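Local coordinates for protein putative NADH dehydrogenase/NAD(P)H nitroreductase (Parabacteroides distasonis, PDB 3M5K) that binds flavin mononucleotide and probably works as a nitroreductase-family oxidoreductase, passing electrons from NADH or NADPH to its substrates, at residues K59-A71 with P125-L137. Residues are numbered along the deposited sequence; the frame is centred on the assembly and turned at random.
Sequences KALDTMAEGLPFA and PDRIEIVRKELRL. With FMN (flavin mononucleotide), chain C.
Leu68, in the turn that follows helix 59-67, packs on Ile130 of helix 125-135; the two helix segments run antiparallel (166°) with axes 9.9 Å apart. Leu68 CD2 lies against Ile130 CG2 and the CB of Arg127, while its CD1 meets Val131 CG2. Ile130 CG1 stands anti to the backbone N (chi1 -170°), carrying CD1 across to Gly67, where it packs tightly on CA at 3.4 Å. Selenomethionine Met64 lays SE against Val131 CG2 and Leu135 CD1; Val55 of strand 50-55 packs on Met64 and Leu135.

The polar link is indirect. Glu134, bent at chi2, crosses Thr63 at about a right angle, its CD 3.3 Å from Thr63 CG2, and its CG slides past Met64 CG at 3.9 Å. One water donates to both Glu134 OE1 (2.8 Å) and Thr63 OG1. Replacing Glu134 by an alanine is likely to leave that water without its carboxylate acceptor and open a gap beside Thr63 and Met64.

Toward the flavin, Arg127 NH2 lies obliquely 3.5 Å from Phe70 CD2. Phe70 O accepts from FMN N3 (2.9 Å, 157°), and Arg127 NH1 donates a weak hydrogen bond to FMN O4 (3.3 Å). The helices flank the nitroreductase fold's antiparallel sheet, and their flavin-side ends bring Phe70 and Arg127 to the pyrimidine side of its FMN site.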
loop_
_atom_site.group_PDB
_atom_site.type_symbol
_atom_site.label_atom_id
_atom_site.label_comp_id
_atom_site.label_asym_id
_atom_site.label_seq_id
_atom_site.Cartn_x
_atom_site.Cartn_y
_atom_site.Cartn_z
ATOM N N LYS A 59 -6.196 14.410 24.947
ATOM C CA LYS A 59 -6.950 15.539 24.434
ATOM C C LYS A 59 -6.949 15.548 22.884
ATOM O O LYS A 59 -7.994 15.744 22.263
ATOM C CB LYS A 59 -6.419 16.850 25.033
ATOM C CG LYS A 59 -7.201 18.064 24.649
ATOM C CD LYS A 59 -8.519 18.146 25.396
ATOM C CE LYS A 59 -9.310 19.379 24.950
ATOM N NZ LYS A 59 -10.733 19.324 25.363
ATOM N N ALA A 60 -5.779 15.337 22.266
ATOM C CA ALA A 60 -5.703 15.352 20.792
ATOM C C ALA A 60 -6.519 14.201 20.195
ATOM O O ALA A 60 -7.242 14.372 19.203
ATOM C CB ALA A 60 -4.213 15.307 20.305
ATOM N N LEU A 61 -6.415 13.028 20.802
ATOM C CA LEU A 61 -7.122 11.844 20.307
ATOM C C LEU A 61 -8.630 12.049 20.383
ATOM O O LEU A 61 -9.378 11.788 19.413
ATOM C CB LEU A 61 -6.720 10.582 21.058
ATOM C CG LEU A 61 -5.334 9.959 20.825
ATOM C CD1 LEU A 61 -5.018 8.884 21.890
ATOM C CD2 LEU A 61 -5.199 9.433 19.360
ATOM N N ASP A 62 -9.071 12.561 21.525
ATOM C CA ASP A 62 -10.499 12.847 21.719
ATOM C C ASP A 62 -11.029 13.967 20.807
ATOM O O ASP A 62 -12.125 13.861 20.331
ATOM C CB ASP A 62 -10.763 13.233 23.174
ATOM C CG ASP A 62 -10.608 12.078 24.142
ATOM O OD1 ASP A 62 -10.545 10.915 23.734
ATOM O OD2 ASP A 62 -10.541 12.375 25.364
ATOM N N THR A 63 -10.239 15.024 20.577
ATOM C CA THR A 63 -10.650 16.137 19.742
ATOM C C THR A 63 -10.779 15.663 18.283
ATOM O O THR A 63 -11.754 15.965 17.604
ATOM C CB THR A 63 -9.704 17.348 19.880
ATOM O OG1 THR A 63 -9.687 17.788 21.240
ATOM C CG2 THR A 63 -10.120 18.517 18.920
HETATM N N MSE A 64 -9.802 14.888 17.814
HETATM C CA MSE A 64 -9.915 14.273 16.490
HETATM C C MSE A 64 -11.120 13.341 16.349
HETATM O O MSE A 64 -11.876 13.465 15.390
HETATM C CB MSE A 64 -8.596 13.586 16.122
HETATM C CG MSE A 64 -7.491 14.626 15.856
HETATM SE SE MSE A 64 -5.888 13.687 15.091
HETATM C CE MSE A 64 -5.442 12.731 16.651
ATOM N N ALA A 65 -11.333 12.446 17.323
ATOM C CA ALA A 65 -12.544 11.617 17.370
ATOM C C ALA A 65 -13.834 12.446 17.177
ATOM O O ALA A 65 -14.685 12.089 16.363
ATOM C CB ALA A 65 -12.593 10.845 18.686
ATOM N N GLU A 66 -13.923 13.569 17.879
ATOM C CA GLU A 66 -15.132 14.389 17.887
ATOM C C GLU A 66 -15.307 15.236 16.606
ATOM O O GLU A 66 -16.386 15.812 16.363
ATOM C CB GLU A 66 -15.129 15.245 19.155
ATOM C CG GLU A 66 -15.284 14.376 20.409
ATOM C CD GLU A 66 -14.977 15.071 21.740
ATOM O OE1 GLU A 66 -13.908 15.717 21.899
ATOM O OE2 GLU A 66 -15.808 14.924 22.645
ATOM N N GLY A 67 -14.246 15.308 15.795
ATOM C CA GLY A 67 -14.293 15.970 14.493
ATOM C C GLY A 67 -14.220 15.085 13.268
ATOM O O GLY A 67 -14.259 15.598 12.163
ATOM N N LEU A 68 -14.092 13.775 13.453
ATOM C CA LEU A 68 -13.996 12.814 12.365
ATOM C C LEU A 68 -15.134 11.772 12.475
ATOM O O LEU A 68 -15.019 10.764 13.207
ATOM C CB LEU A 68 -12.627 12.134 12.373
ATOM C CG LEU A 68 -11.400 13.047 12.125
ATOM C CD1 LEU A 68 -10.112 12.346 12.498
ATOM C CD2 LEU A 68 -11.315 13.574 10.676
ATOM N N PRO A 69 -16.245 12.018 11.766
ATOM C CA PRO A 69 -17.323 11.039 11.619
ATOM C C PRO A 69 -16.941 9.567 11.426
ATOM O O PRO A 69 -17.601 8.708 11.993
ATOM C CB PRO A 69 -18.076 11.552 10.395
ATOM C CG PRO A 69 -18.020 13.052 10.577
ATOM C CD PRO A 69 -16.607 13.296 11.109
ATOM N N PHE A 70 -15.910 9.227 10.680
ATOM C CA PHE A 70 -15.641 7.776 10.587
ATOM C C PHE A 70 -14.446 7.295 11.382
ATOM O O PHE A 70 -13.896 6.204 11.136
ATOM C CB PHE A 70 -15.596 7.392 9.117
ATOM C CG PHE A 70 -16.849 7.772 8.412
ATOM C CD1 PHE A 70 -18.023 7.074 8.666
ATOM C CD2 PHE A 70 -16.897 8.894 7.603
ATOM C CE1 PHE A 70 -19.216 7.443 8.071
ATOM C CE2 PHE A 70 -18.091 9.264 6.992
ATOM C CZ PHE A 70 -19.253 8.531 7.235
ATOM N N ALA A 71 -14.060 8.090 12.377
ATOM C CA ALA A 71 -12.919 7.768 13.212
ATOM C C ALA A 71 -13.262 7.972 14.688
ATOM O O ALA A 71 -12.424 8.358 15.501
ATOM C CB ALA A 71 -11.677 8.592 12.782
ATOM N N PRO A 125 -11.113 17.749 2.597
ATOM C CA PRO A 125 -10.642 18.964 3.280
ATOM C C PRO A 125 -11.072 19.184 4.726
ATOM O O PRO A 125 -10.312 19.800 5.480
ATOM C CB PRO A 125 -11.146 20.100 2.378
ATOM C CG PRO A 125 -11.242 19.462 1.005
ATOM C CD PRO A 125 -11.744 18.075 1.297
ATOM N N ASP A 126 -12.257 18.709 5.120
ATOM C CA ASP A 126 -12.681 18.865 6.529
ATOM C C ASP A 126 -11.899 17.964 7.491
ATOM O O ASP A 126 -11.515 18.393 8.601
ATOM C CB ASP A 126 -14.182 18.691 6.691
ATOM C CG ASP A 126 -14.674 17.354 6.245
ATOM O OD1 ASP A 126 -14.285 16.850 5.175
ATOM O OD2 ASP A 126 -15.469 16.799 7.007
ATOM N N ARG A 127 -11.548 16.770 7.024
ATOM C CA ARG A 127 -10.737 15.868 7.824
ATOM C C ARG A 127 -9.303 16.373 7.886
ATOM O O ARG A 127 -8.683 16.334 8.954
ATOM C CB ARG A 127 -10.803 14.449 7.280
ATOM C CG ARG A 127 -12.215 13.916 7.073
ATOM C CD ARG A 127 -12.192 12.385 6.884
ATOM N NE ARG A 127 -13.398 11.928 6.197
ATOM C CZ ARG A 127 -13.658 10.670 5.824
ATOM N NH1 ARG A 127 -12.800 9.687 6.076
ATOM N NH2 ARG A 127 -14.802 10.392 5.185
ATOM N N ILE A 128 -8.781 16.857 6.754
ATOM C CA ILE A 128 -7.446 17.413 6.713
ATOM C C ILE A 128 -7.335 18.585 7.707
ATOM O O ILE A 128 -6.331 18.714 8.433
ATOM C CB ILE A 128 -7.042 17.872 5.261
ATOM C CG1 ILE A 128 -6.959 16.653 4.283
ATOM C CG2 ILE A 128 -5.722 18.708 5.278
ATOM C CD1 ILE A 128 -7.058 17.076 2.776
ATOM N N GLU A 129 -8.338 19.482 7.691
ATOM C CA GLU A 129 -8.308 20.650 8.592
ATOM C C GLU A 129 -8.094 20.294 10.053
ATOM O O GLU A 129 -7.200 20.840 10.700
ATOM C CB GLU A 129 -9.573 21.481 8.436
ATOM C CG GLU A 129 -9.549 22.824 9.129
ATOM C CD GLU A 129 -9.701 22.763 10.622
ATOM O OE1 GLU A 129 -10.502 21.953 11.134
ATOM O OE2 GLU A 129 -9.012 23.567 11.283
ATOM N N ILE A 130 -8.839 19.318 10.565
ATOM C CA ILE A 130 -8.784 19.027 11.983
ATOM C C ILE A 130 -7.514 18.301 12.365
ATOM O O ILE A 130 -6.924 18.572 13.407
ATOM C CB ILE A 130 -10.084 18.317 12.477
ATOM C CG1 ILE A 130 -10.102 18.258 14.017
ATOM C CG2 ILE A 130 -10.293 16.895 11.829
ATOM C CD1 ILE A 130 -11.433 17.823 14.559
ATOM N N VAL A 131 -7.048 17.409 11.493
ATOM C CA VAL A 131 -5.822 16.693 11.763
ATOM C C VAL A 131 -4.631 17.618 11.700
ATOM O O VAL A 131 -3.775 17.561 12.593
ATOM C CB VAL A 131 -5.661 15.446 10.853
ATOM C CG1 VAL A 131 -4.254 14.815 11.034
ATOM C CG2 VAL A 131 -6.836 14.421 11.124
ATOM N N ARG A 132 -4.580 18.486 10.692
ATOM C CA ARG A 132 -3.521 19.469 10.591
ATOM C C ARG A 132 -3.491 20.394 11.811
ATOM O O ARG A 132 -2.429 20.709 12.325
ATOM C CB ARG A 132 -3.643 20.282 9.296
ATOM C CG ARG A 132 -2.695 21.456 9.207
ATOM C CD ARG A 132 -2.773 22.251 7.912
ATOM N NE ARG A 132 -2.834 21.394 6.729
ATOM C CZ ARG A 132 -1.802 20.703 6.249
ATOM N NH1 ARG A 132 -0.610 20.757 6.828
ATOM N NH2 ARG A 132 -1.954 19.991 5.164
ATOM N N LYS A 133 -4.669 20.858 12.219
ATOM C CA LYS A 133 -4.810 21.733 13.374
ATOM C C LYS A 133 -4.313 21.071 14.652
ATOM O O LYS A 133 -3.435 21.590 15.320
ATOM C CB LYS A 133 -6.280 22.154 13.540
ATOM C CG LYS A 133 -6.555 22.997 14.803
ATOM C CD LYS A 133 -5.736 24.275 14.782
ATOM N N GLU A 134 -4.875 19.916 14.981
ATOM C CA GLU A 134 -4.570 19.252 16.254
ATOM C C GLU A 134 -3.106 18.794 16.351
ATOM O O GLU A 134 -2.562 18.667 17.441
ATOM C CB GLU A 134 -5.480 18.054 16.484
ATOM C CG GLU A 134 -6.948 18.401 16.768
ATOM C CD GLU A 134 -7.080 19.368 17.931
ATOM O OE1 GLU A 134 -6.570 18.978 19.017
ATOM O OE2 GLU A 134 -7.602 20.499 17.684
ATOM N N LEU A 135 -2.457 18.544 15.211
ATOM C CA LEU A 135 -1.089 18.022 15.240
ATOM C C LEU A 135 -0.073 19.044 14.759
ATOM O O LEU A 135 1.119 18.735 14.634
ATOM C CB LEU A 135 -1.026 16.734 14.409
ATOM C CG LEU A 135 -1.933 15.595 14.906
ATOM C CD1 LEU A 135 -1.796 14.339 13.992
ATOM C CD2 LEU A 135 -1.666 15.270 16.367
ATOM N N ARG A 136 -0.525 20.256 14.485
ATOM C CA ARG A 136 0.357 21.361 14.074
ATOM C C ARG A 136 1.238 20.953 12.882
ATOM O O ARG A 136 2.442 21.206 12.841
ATOM C CB ARG A 136 1.186 21.894 15.275
ATOM C CG ARG A 136 0.326 22.516 16.361
ATOM C CD ARG A 136 1.067 22.671 17.694
ATOM N NE ARG A 136 1.693 21.420 18.099
ATOM C CZ ARG A 136 1.055 20.378 18.598
ATOM N NH1 ARG A 136 -0.245 20.412 18.834
ATOM N NH2 ARG A 136 1.742 19.280 18.894
ATOM N N LEU A 137 0.601 20.355 11.879
ATOM C CA LEU A 137 1.310 19.932 10.671
ATOM C C LEU A 137 1.595 21.109 9.767
ATOM O O LEU A 137 0.678 21.840 9.410
ATOM C CB LEU A 137 0.503 18.866 9.890
ATOM C CG LEU A 137 0.190 17.612 10.706
ATOM C CD1 LEU A 137 -0.622 16.605 9.832
ATOM C CD2 LEU A 137 1.419 16.929 11.353
HETATM N N1 FMN C . -12.541 2.676 7.971
HETATM C C2 FMN C . -13.145 3.528 8.886
HETATM O O2 FMN C . -13.692 3.093 9.907
HETATM N N3 FMN C . -13.135 4.888 8.669
HETATM C C4 FMN C . -12.580 5.465 7.548
HETATM O O4 FMN C . -12.614 6.681 7.449
HETATM C C4A FMN C . -11.976 4.623 6.597
HETATM N N5 FMN C . -11.421 5.143 5.422
HETATM C C5A FMN C . -10.659 4.297 4.623
HETATM C C6 FMN C . -9.942 4.858 3.570
HETATM C C7 FMN C . -9.113 4.085 2.751
HETATM C C7M FMN C . -8.376 4.863 1.650
HETATM C C8 FMN C . -8.985 2.674 3.004
HETATM C C8M FMN C . -8.111 1.730 2.199
HETATM C C9 FMN C . -9.708 2.120 4.045
HETATM C C9A FMN C . -10.566 2.915 4.884
HETATM N N10 FMN C . -11.340 2.362 5.944
HETATM C C10 FMN C . -11.964 3.220 6.836
HETATM C "C1'" FMN C . -11.390 0.887 6.251
HETATM C "C2'" FMN C . -12.352 0.203 5.268
HETATM O "O2'" FMN C . -13.702 0.377 5.679
HETATM C "C3'" FMN C . -12.032 -1.297 5.147
HETATM O "O3'" FMN C . -10.715 -1.508 4.661
HETATM C "C4'" FMN C . -13.059 -2.056 4.314
HETATM O "O4'" FMN C . -14.357 -2.035 4.931
HETATM C "C5'" FMN C . -12.591 -3.493 4.087
HETATM O "O5'" FMN C . -12.501 -4.195 5.315
HETATM P P FMN C . -11.141 -4.876 5.852
HETATM O O1P FMN C . -10.720 -5.907 4.813
HETATM O O2P FMN C . -10.063 -3.818 6.109
HETATM O O3P FMN C . -11.482 -5.509 7.171
HETATM O O HOH W 1 -7.482 19.857 21.505
#